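Local coordinates for acetyl-CoA C-acetyltransferase (Syntrophomonas wolfei subsp. wolfei, PDB 7N7Z), which catalyses the reversible thiolase condensation of two acetyl-CoA molecules into acetoacetyl-CoA and coenzyme A, passing the acetyl group through an enzyme-bound thioester, at the interface of chains A and B. Residues are numbered along the deposited sequence; one frame, centred on the assembly and turned at random. Chains: chain A/B, Acetyl-CoA C-acetyltransferase.

The interface of chains A and B. Residues chain A 63, 127-128; chain B 63, 126-128.
A:Leu128 and B:Leu128 press together at the two-fold axis of the A/B interface, methyl to methyl, with CD2 of A:Leu128 3.5 Å from CD2 of B:Leu128, slightly tighter than ordinary van der Waals packing. The two side chains run alongside each other and point the same way, both leaving one face of the small sheet that the strands 127-129 build across the chains. In each, CG stands anti to the carbonyl carbon and beside the backbone N (chi1 -57° in A, -42° in B), which drops the branched end toward the loops carrying residue 63. There A:Ala63 and B:Ala63 close the floor, their CB methyls 4.0 Å apart. The packing is crossed: CD2 of A:Leu128 rests 4.0 Å from CB of B:Ala63, and CD2 of B:Leu128 lies 4.2 Å from CB of A:Ala63. Beside A:Leu128 the ring of B:Pro126 adds an apolar wall, its CG 4.0 Å from CD2 of A:Leu128, and the two-fold symmetry implies the equivalent contact with the chains exchanged.

Above this core the backbones form an antiparallel bridge between A:Leu128 and B:Leu128. The tyrosine rings extend away from the axis on opposite sides and add little buried surface, so residue 127 joins in chiefly through its main chain. Such pairing of identical segments fits the tight dimer that thiolases share, here apparently one half of a four-chain assembly, and would help hold the subunits in register. The patch probably serves assembly rather than catalysis directly, its centre lying about 19 Å from B:Cys92, the nucleophile that carries the acyl group in thiolases. At the polar rim the peptide carbonyls face the opposite strand: O of A:Tyr127 lies 3.4 Å from CA of B:Leu128, and O of B:Tyr127 sits 3.4 Å from CA of A:Leu128.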
loop_
_atom_site.group_PDB
_atom_site.type_symbol
_atom_site.label_atom_id
_atom_site.label_comp_id
_atom_site.label_asym_id
_atom_site.label_seq_id
_atom_site.Cartn_x
_atom_site.Cartn_y
_atom_site.Cartn_z
ATOM N N ALA A 63 -13.722 7.483 4.612
ATOM C CA ALA A 63 -12.458 6.776 4.778
ATOM C C ALA A 63 -11.325 7.724 5.141
ATOM O O ALA A 63 -11.069 8.705 4.436
ATOM C CB ALA A 63 -12.122 6.021 3.489
ATOM N N TYR A 127 -6.064 6.034 -0.422
ATOM C CA TYR A 127 -6.141 4.886 -1.311
ATOM C C TYR A 127 -6.437 3.627 -0.497
ATOM O O TYR A 127 -6.165 3.558 0.704
ATOM C CB TYR A 127 -4.840 4.723 -2.096
ATOM C CG TYR A 127 -4.794 5.511 -3.390
ATOM C CD1 TYR A 127 -4.780 6.901 -3.382
ATOM C CD2 TYR A 127 -4.763 4.864 -4.618
ATOM C CE1 TYR A 127 -4.737 7.624 -4.565
ATOM C CE2 TYR A 127 -4.720 5.577 -5.805
ATOM C CZ TYR A 127 -4.707 6.956 -5.773
ATOM O OH TYR A 127 -4.662 7.669 -6.953
ATOM N N LEU A 128 -7.002 2.626 -1.166
ATOM C CA LEU A 128 -7.491 1.424 -0.505
ATOM C C LEU A 128 -6.696 0.199 -0.932
ATOM O O LEU A 128 -6.317 0.067 -2.100
ATOM C CB LEU A 128 -8.969 1.187 -0.818
ATOM C CG LEU A 128 -9.933 2.318 -0.471
ATOM C CD1 LEU A 128 -11.309 2.030 -1.049
ATOM C CD2 LEU A 128 -10.013 2.518 1.031
ATOM N N ALA B 63 -15.923 2.286 3.109
ATOM C CA ALA B 63 -14.794 2.088 2.208
ATOM C C ALA B 63 -14.806 0.710 1.560
ATOM O O ALA B 63 -14.992 -0.309 2.231
ATOM C CB ALA B 63 -13.487 2.292 2.977
ATOM N N PRO B 126 -11.346 -2.689 4.051
ATOM C CA PRO B 126 -9.999 -2.565 3.485
ATOM C C PRO B 126 -9.040 -1.897 4.459
ATOM O O PRO B 126 -9.406 -1.450 5.549
ATOM C CB PRO B 126 -10.212 -1.707 2.233
ATOM C CG PRO B 126 -11.443 -0.914 2.522
ATOM C CD PRO B 126 -12.300 -1.755 3.425
ATOM N N TYR B 127 -7.777 -1.860 4.047
ATOM C CA TYR B 127 -6.755 -1.044 4.682
ATOM C C TYR B 127 -6.574 0.235 3.873
ATOM O O TYR B 127 -6.845 0.269 2.669
ATOM C CB TYR B 127 -5.428 -1.800 4.779
ATOM C CG TYR B 127 -5.304 -2.684 6.003
ATOM C CD1 TYR B 127 -6.227 -3.694 6.256
ATOM C CD2 TYR B 127 -4.262 -2.512 6.903
ATOM C CE1 TYR B 127 -6.111 -4.502 7.375
ATOM C CE2 TYR B 127 -4.139 -3.314 8.022
ATOM C CZ TYR B 127 -5.063 -4.305 8.254
ATOM O OH TYR B 127 -4.936 -5.101 9.371
ATOM N N LEU B 128 -6.110 1.289 4.540
ATOM C CA LEU B 128 -5.974 2.604 3.930
ATOM C C LEU B 128 -4.509 2.981 3.752
ATOM O O LEU B 128 -3.665 2.658 4.594
ATOM C CB LEU B 128 -6.659 3.681 4.775
ATOM C CG LEU B 128 -8.023 3.364 5.383
ATOM C CD1 LEU B 128 -8.375 4.412 6.428
ATOM C CD2 LEU B 128 -9.092 3.290 4.307
#